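N-acetylneuraminate epimerase (Escherichia coli, PDB 2UVK) accelerates the interconversion of the alpha and beta anomers of N-acetylneuraminate, probably helping the bacterium take up scarce extracellular sialic acid. Local coordinates at residues Gly126-Gln129 / Asn130-Asn133; Trp180-Ala183 / Gly184-Pro187; Met107-Ala110 / Gly111-Thr114; Phe115-Gly119 / Lys120-Thr124. All coordinates share one frame; numbering follows the deposited sequence. Where two conformers were deposited one is given.

Four local contacts follow one another along the chain; none nests in or crosses another. Contact 3 (residues 107-114) comes first and folds the loop that leads into strand 112-117. Contact 4 (residues 115-124) closes the hairpin between that strand and strand 120-125, and V113 N reaches T124 O at 2.9 Å across the same pair. Contact 1 (residues 126-133) then starts helix 129-142, held to contact 3 where V127 N lies 3.0 Å from A110 O. Contact 2 (residues 180-187) lies on the outermost strand of the same propeller blade, where A183 packs on Y122 and W180 on M109. Contacts 1, 2 and 3 also touch the second subunit.

Contact 1: Gly126-Gln129 / Asn130-Asn133; sequences GVNQ and NIFN
N128 and I131 meet where the chain, having left strand 120-125, winds into a helix. Of the hydrogen bonds in this turn, one is a side-chain cap: I131 N donates to N128 OD1 at 2.9 Å, in the plane of the amide carbonyl. The carboxamide is swung forward over the first turn, its CG anti to the backbone N (chi1 176°), and its oxygen serves an N-H with no earlier turn to bond to. Asparagine suits this N-cap because its short side chain ends in a carbonyl. Two backbone bonds start the helix proper, F132 N to N128 O at 3.0 Å and N133 N to Q129 O at 2.8 Å. The helix, 129-142, belongs to a long excursion between the second and third strands of a kelch propeller blade and begins at the dimer interface; V127 lies about 6 Å, side chain to side chain, from E209, the predicted proton acceptor. Apolar contact is modest: V127 CG2 rests 3.8 Å from F132 CB, and both side chains continue onto V84. I131 CG1 passes 3.5 Å from N128 OD1, so aliphatic carbon flanks the cap. The side chains of Q129 and N130 run alongside each other, their amide planes 29° apart. Q129 OE1 and N130 ND2 bond reciprocally to N130 ND2 and Q129 OE1 of the second subunit, whose A105 O also accepts from N130 ND2 and whose P106 O accepts from N128 ND2.

Contact 2: Trp180-Ala183 / Gly184-Pro187; sequences WSYA and GESP
Y182 reaches forward to E185 along strand 179-185, the outermost strand of a kelch propeller blade, and between them A183 and G184 form a classic beta bulge, both facing L170 on the neighbouring strand. The segment begins with W180, whose buried indole packs on V123 of the same sheet and on M109 of the loop leading into it. At Y182 the side chain turns outward, and with CG anti to the backbone N (chi1 175°) the ring lies down along the strand toward its C-terminal end. One face of the ring covers the A183-G184 peptide at its nitrogen, with Y182 CE2 3.4 Å from G184 N. A183 places its small methyl against the Y122 ring, on the face of the sheet where that ring lies. The bulge then leaves G184 at a phi of 147°, where a beta carbon would collide with A183 O, so glycine suits the backbone of the bulge. At the far end of the tyrosine, Y182 OH donates to E185 OE1 at 2.6 Å, meeting the anti lone pair of that oxygen. E185 OE2 forms a salt bridge with K168 of the second subunit, so the carboxylate links the phenol to the dimer partner and probably stays ionised. The ring and carboxylate planes are 65° apart, and E185 OE1, near the plane of the ring at its edge, is also 3.5 Å from Y182 CE1.

Contact 3: Met107-Ala110 / Gly111-Thr114; sequences MGMA and GHVT
M109, present as selenomethionine, lays its CB squarely on the imidazole of H112. The CH-pi contact is tight: M109 CB sits 3.5 Å from the H112 ring centroid and only 3° off the normal. The ring gets there because CG of H112 stands between its own backbone N and carbonyl carbon (chi1 58°), which folds the imidazole back over the residues before it. At the rim, H112 CE1 comes within 3.1 Å of M109 O, while the carbonyl carbon of A110 lies at the edge, in the ring plane. H112 NE2 bonds to F71 O, which fixes the rotation of the ring. G111 takes a phi of 88°, where a beta carbon would jam against A110 O, so glycine suits this sharp turn into the strand. Toward H112 the far end of M109 is looser: M109 SE is 4.8 Å from the H112 centroid, oblique to the ring, and the chain leads away toward W180. M107, partly exposed and modelled in two conformers, turns off altogether. With an alanine here in place of H112, M109 CB would probably lose the flat surface it rests on and F71 O its donor. G111 lies about 8 Å from the side chain of E209, the predicted proton acceptor. M109 and H112 both pack on V123 of strand 120-125, M109 also on F71 of strand 67-71, and A110 is bonded through its backbone to V127 just ahead of helix 129-142.

Contact 4: Phe115-Gly119 / Lys120-Thr124; sequences FVHNG and KAYVT
A two-residue beta hairpin joins strands 112-117 and 120-125, with F115 facing Y122 and H117 facing K120. The type I' turn runs from H117 to K120. N118 and G119 at its corners both have positive phi, a conformation that asparagine and glycine adopt more readily than most residues. F115 and Y122 are an antiparallel hydrogen-bonded pair, with F115 N to Y122 O at 2.9 Å and Y122 N to F115 O at 2.8 Å. H117 and K120 form the second such pair: H117 N to K120 O is 3.0 Å, and the return bond, K120 N to H117 O, has its donor well above the carbonyl plane. Between them V116 and A121 form a non-hydrogen-bonded pair, their side chains meeting I64 of the neighbouring blade.

Three aromatic rings gather on the other face. With CG set between the backbone N and the carbonyl carbon (chi1 61°), the F115 ring leans across to Y122, whose CB sits over its face, 3.6 Å from the F115 centroid. The two rings are nearly parallel, planes at 17°, but slid apart so that they barely overlap. H117 instead turns its edge toward the face of Y122, an offset edge-to-face pair with centroids 5.7 Å apart, while Y122 OH lies near the imidazole plane. Replacing F115 by a serine would probably uncover Y122 CB and open a gap beside F224, on which H117 also stacks. The hairpin supplies the first two strands of a four-stranded antiparallel blade, as in kelch propellers, with Kelch 2 ending and Kelch 3 beginning at its turn.

Contact 1: Gly126-Gln129 / Asn130-Asn133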
# COMPACT_ATOMS: atom_id res chain seq x y z
N GLY B 126 4.82 -1.34 9.53
CA GLY B 126 5.62 -0.43 8.74
C GLY B 126 4.86 0.78 8.28
O GLY B 126 3.62 0.80 8.18
N VAL B 127 5.64 1.81 7.94
CA VAL B 127 5.07 3.05 7.43
C VAL B 127 4.50 2.83 6.02
O VAL B 127 4.79 1.83 5.35
CB VAL B 127 6.15 4.14 7.37
CG1 VAL B 127 6.77 4.37 8.73
CG2 VAL B 127 7.22 3.83 6.28
N ASN B 128 3.73 3.80 5.53
CA ASN B 128 3.23 3.81 4.18
C ASN B 128 4.30 4.41 3.27
O ASN B 128 4.80 5.52 3.53
CB ASN B 128 1.96 4.66 4.08
CG ASN B 128 1.43 4.78 2.69
OD1 ASN B 128 1.78 5.74 1.97
ND2 ASN B 128 0.57 3.84 2.28
N GLN B 129 4.64 3.71 2.20
CA GLN B 129 5.77 4.17 1.38
C GLN B 129 5.49 5.53 0.76
O GLN B 129 6.39 6.37 0.71
CB GLN B 129 6.12 3.15 0.34
CG GLN B 129 5.23 3.01 -0.77
CD GLN B 129 5.47 1.71 -1.55
OE1 GLN B 129 6.59 1.12 -1.49
NE2 GLN B 129 4.43 1.24 -2.26
N ASN B 130 4.28 5.74 0.24
CA ASN B 130 4.00 7.02 -0.43
C ASN B 130 4.02 8.21 0.53
O ASN B 130 4.50 9.29 0.18
CB ASN B 130 2.67 6.97 -1.20
CG ASN B 130 2.76 6.18 -2.49
OD1 ASN B 130 3.85 5.86 -2.93
ND2 ASN B 130 1.61 5.86 -3.11
N ILE B 131 3.46 8.04 1.74
CA ILE B 131 3.45 9.13 2.72
C ILE B 131 4.87 9.43 3.20
O ILE B 131 5.31 10.57 3.24
CB ILE B 131 2.49 8.82 3.89
CG1 ILE B 131 1.05 8.81 3.37
CG2 ILE B 131 2.65 9.82 5.00
CD1 ILE B 131 0.04 8.35 4.38
N PHE B 132 5.61 8.38 3.56
CA PHE B 132 6.97 8.55 4.05
C PHE B 132 7.87 9.14 2.94
O PHE B 132 8.61 10.14 3.14
CB PHE B 132 7.51 7.19 4.49
CG PHE B 132 8.89 7.21 5.04
CD1 PHE B 132 9.09 7.29 6.41
CD2 PHE B 132 10.00 7.14 4.19
CE1 PHE B 132 10.36 7.32 6.92
CE2 PHE B 132 11.26 7.13 4.71
CZ PHE B 132 11.44 7.24 6.05
N ASN B 133 7.82 8.56 1.75
CA ASN B 133 8.70 9.04 0.66
C ASN B 133 8.30 10.47 0.27
O ASN B 133 9.17 11.30 -0.07
CB ASN B 133 8.57 8.19 -0.58
CG ASN B 133 9.15 6.79 -0.42
OD1 ASN B 133 9.77 6.47 0.58
ND2 ASN B 133 8.91 5.96 -1.41

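Contact 2: Trp180-Ala183 / Gly184-Pro187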
# COMPACT_ATOMS: atom_id res chain seq x y z
N TRP B 180 5.48 -13.14 -3.03
CA TRP B 180 4.75 -12.59 -1.88
C TRP B 180 3.28 -12.94 -1.94
O TRP B 180 2.66 -12.82 -2.99
CB TRP B 180 4.88 -11.06 -1.84
CG TRP B 180 6.25 -10.65 -1.51
CD1 TRP B 180 7.29 -10.44 -2.38
CD2 TRP B 180 6.77 -10.39 -0.21
NE1 TRP B 180 8.41 -10.10 -1.70
CE2 TRP B 180 8.14 -10.09 -0.35
CE3 TRP B 180 6.23 -10.48 1.08
CZ2 TRP B 180 8.96 -9.78 0.74
CZ3 TRP B 180 7.03 -10.17 2.17
CH2 TRP B 180 8.40 -9.84 2.00
N SER B 181 2.73 -13.36 -0.81
CA SER B 181 1.32 -13.73 -0.73
C SER B 181 0.60 -12.98 0.38
O SER B 181 1.20 -12.61 1.39
CB SER B 181 1.19 -15.25 -0.47
OG SER B 181 1.70 -15.99 -1.56
N TYR B 182 -0.70 -12.80 0.19
CA TYR B 182 -1.56 -12.37 1.27
C TYR B 182 -1.67 -13.50 2.31
O TYR B 182 -2.05 -14.64 1.95
CB TYR B 182 -2.94 -12.05 0.73
CG TYR B 182 -3.96 -11.71 1.80
CD1 TYR B 182 -4.20 -10.39 2.17
CD2 TYR B 182 -4.70 -12.71 2.44
CE1 TYR B 182 -5.14 -10.07 3.15
CE2 TYR B 182 -5.63 -12.40 3.42
CZ TYR B 182 -5.85 -11.08 3.77
OH TYR B 182 -6.80 -10.76 4.74
N ALA B 183 -1.37 -13.20 3.57
CA ALA B 183 -1.43 -14.17 4.67
C ALA B 183 -2.48 -13.83 5.73
O ALA B 183 -2.79 -14.66 6.59
CB ALA B 183 -0.07 -14.32 5.29
N GLY B 184 -3.05 -12.63 5.66
CA GLY B 184 -4.01 -12.17 6.64
C GLY B 184 -3.93 -10.69 6.87
O GLY B 184 -3.28 -9.98 6.12
N GLU B 185 -4.61 -10.24 7.91
CA GLU B 185 -4.60 -8.83 8.28
C GLU B 185 -5.14 -8.63 9.67
O GLU B 185 -6.01 -9.37 10.14
CB GLU B 185 -5.39 -7.99 7.30
CG GLU B 185 -6.84 -8.25 7.27
CD GLU B 185 -7.49 -7.60 6.08
OE1 GLU B 185 -7.42 -8.21 5.00
OE2 GLU B 185 -8.05 -6.48 6.23
N SER B 186 -4.62 -7.61 10.32
CA SER B 186 -5.05 -7.28 11.66
C SER B 186 -6.48 -6.80 11.65
O SER B 186 -6.86 -5.98 10.80
CB SER B 186 -4.20 -6.19 12.25
OG SER B 186 -4.63 -5.90 13.55
N PRO B 187 -7.29 -7.29 12.60
CA PRO B 187 -8.58 -6.63 12.76
C PRO B 187 -8.54 -5.19 13.29
O PRO B 187 -9.57 -4.51 13.28
CB PRO B 187 -9.29 -7.51 13.80
CG PRO B 187 -8.44 -8.76 13.99
CD PRO B 187 -7.07 -8.41 13.53

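Contact 3: Met107-Ala110 / Gly111-Thr114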
# COMPACT_ATOMS: atom_id res chain seq x y z
N MSE B 107 3.95 -3.86 -0.28
CA MSE B 107 4.09 -2.66 0.54
C MSE B 107 5.57 -2.38 0.81
O MSE B 107 6.36 -3.31 0.98
CB MSE B 107 3.32 -2.81 1.86
CG MSE B 107 1.82 -2.41 1.80
SE MSE B 107 0.64 -3.72 0.96
CE MSE B 107 0.68 -5.14 2.32
N GLY B 108 5.95 -1.11 0.85
CA GLY B 108 7.25 -0.77 1.35
C GLY B 108 7.38 -1.34 2.75
O GLY B 108 6.38 -1.59 3.44
N MSE B 109 8.62 -1.55 3.20
CA MSE B 109 8.90 -2.18 4.47
C MSE B 109 9.94 -1.38 5.25
O MSE B 109 11.14 -1.50 5.02
CB MSE B 109 9.40 -3.60 4.20
CG MSE B 109 8.34 -4.47 3.59
SE MSE B 109 8.97 -6.31 3.25
CE MSE B 109 10.14 -5.91 1.73
N ALA B 110 9.46 -0.53 6.16
CA ALA B 110 10.29 0.16 7.15
C ALA B 110 9.51 0.37 8.42
O ALA B 110 8.45 0.99 8.36
CB ALA B 110 10.81 1.51 6.63
N GLY B 111 10.02 -0.18 9.52
CA GLY B 111 9.26 -0.25 10.75
C GLY B 111 8.42 -1.52 10.84
O GLY B 111 7.70 -1.73 11.81
N HIS B 112 8.51 -2.34 9.81
CA HIS B 112 7.88 -3.66 9.80
C HIS B 112 8.60 -4.59 10.78
O HIS B 112 9.73 -4.35 11.24
CB HIS B 112 7.92 -4.23 8.39
CG HIS B 112 9.30 -4.36 7.83
ND1 HIS B 112 10.17 -3.28 7.75
CD2 HIS B 112 9.97 -5.43 7.32
CE1 HIS B 112 11.32 -3.70 7.24
NE2 HIS B 112 11.21 -4.99 6.96
N VAL B 113 7.92 -5.70 11.05
CA VAL B 113 8.57 -6.82 11.72
C VAL B 113 8.67 -7.98 10.73
O VAL B 113 8.01 -7.98 9.69
CB VAL B 113 7.78 -7.27 12.98
CG1 VAL B 113 7.80 -6.17 14.04
CG2 VAL B 113 6.39 -7.76 12.62
N THR B 114 9.50 -8.96 11.05
CA THR B 114 9.54 -10.20 10.28
C THR B 114 9.80 -11.37 11.21
O THR B 114 10.60 -11.29 12.14
CB THR B 114 10.62 -10.10 9.17
OG1 THR B 114 10.31 -9.00 8.32
CG2 THR B 114 10.70 -11.36 8.33

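Contact 4: Phe115-Gly119 / Lys120-Thr124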
# COMPACT_ATOMS: atom_id res chain seq x y z
N PHE B 115 9.03 -12.44 10.98
CA PHE B 115 9.24 -13.71 11.69
C PHE B 115 9.13 -14.88 10.72
O PHE B 115 8.57 -14.76 9.64
CB PHE B 115 8.25 -13.86 12.86
CG PHE B 115 6.79 -13.88 12.46
CD1 PHE B 115 6.10 -15.08 12.37
CD2 PHE B 115 6.08 -12.71 12.24
CE1 PHE B 115 4.75 -15.10 12.05
CE2 PHE B 115 4.74 -12.74 11.90
CZ PHE B 115 4.07 -13.95 11.80
N VAL B 116 9.69 -16.02 11.14
CA VAL B 116 9.68 -17.22 10.30
C VAL B 116 8.63 -18.19 10.87
O VAL B 116 8.62 -18.48 12.07
CB VAL B 116 11.09 -17.90 10.25
CG1 VAL B 116 11.07 -19.19 9.40
CG2 VAL B 116 12.15 -16.93 9.68
N HIS B 117 7.74 -18.63 9.99
CA HIS B 117 6.74 -19.65 10.36
C HIS B 117 6.59 -20.65 9.22
O HIS B 117 6.40 -20.29 8.05
CB HIS B 117 5.44 -18.97 10.72
CG HIS B 117 4.32 -19.90 11.02
ND1 HIS B 117 4.21 -20.57 12.22
CD2 HIS B 117 3.24 -20.26 10.28
CE1 HIS B 117 3.12 -21.32 12.19
NE2 HIS B 117 2.51 -21.15 11.03
N ASN B 118 6.75 -21.94 9.54
CA ASN B 118 6.65 -22.98 8.53
C ASN B 118 7.39 -22.67 7.22
O ASN B 118 6.83 -22.80 6.12
CB ASN B 118 5.17 -23.30 8.24
CG ASN B 118 4.43 -23.85 9.47
OD1 ASN B 118 3.19 -23.82 9.52
ND2 ASN B 118 5.17 -24.33 10.45
N GLY B 119 8.65 -22.27 7.35
CA GLY B 119 9.55 -22.12 6.22
C GLY B 119 9.36 -20.86 5.38
O GLY B 119 9.92 -20.74 4.30
N LYS B 120 8.55 -19.94 5.89
CA LYS B 120 8.24 -18.70 5.15
C LYS B 120 8.53 -17.51 6.05
O LYS B 120 8.45 -17.60 7.27
CB LYS B 120 6.76 -18.68 4.73
CG LYS B 120 6.41 -19.76 3.69
CD LYS B 120 4.94 -20.00 3.55
CE LYS B 120 4.68 -21.14 2.54
NZ LYS B 120 3.25 -21.24 2.14
N ALA B 121 8.86 -16.38 5.41
CA ALA B 121 9.05 -15.14 6.16
C ALA B 121 7.76 -14.35 6.14
O ALA B 121 7.23 -14.05 5.09
CB ALA B 121 10.17 -14.32 5.54
N TYR B 122 7.26 -14.03 7.32
CA TYR B 122 6.02 -13.29 7.49
C TYR B 122 6.37 -11.88 7.92
O TYR B 122 7.22 -11.67 8.79
CB TYR B 122 5.17 -13.94 8.58
CG TYR B 122 4.43 -15.18 8.12
CD1 TYR B 122 3.08 -15.14 7.83
CD2 TYR B 122 5.09 -16.38 7.97
CE1 TYR B 122 2.38 -16.29 7.42
CE2 TYR B 122 4.43 -17.50 7.54
CZ TYR B 122 3.07 -17.44 7.25
OH TYR B 122 2.40 -18.61 6.86
N VAL B 123 5.67 -10.92 7.30
CA VAL B 123 5.94 -9.47 7.47
C VAL B 123 4.63 -8.75 7.78
O VAL B 123 3.61 -9.00 7.15
CB VAL B 123 6.54 -8.88 6.18
CG1 VAL B 123 6.68 -7.36 6.30
CG2 VAL B 123 7.89 -9.54 5.85
N THR B 124 4.66 -7.89 8.79
CA THR B 124 3.54 -6.96 9.01
C THR B 124 4.09 -5.68 9.58
O THR B 124 5.26 -5.63 9.99
CB THR B 124 2.43 -7.57 9.90
OG1 THR B 124 1.28 -6.73 9.85
CG2 THR B 124 2.90 -7.81 11.30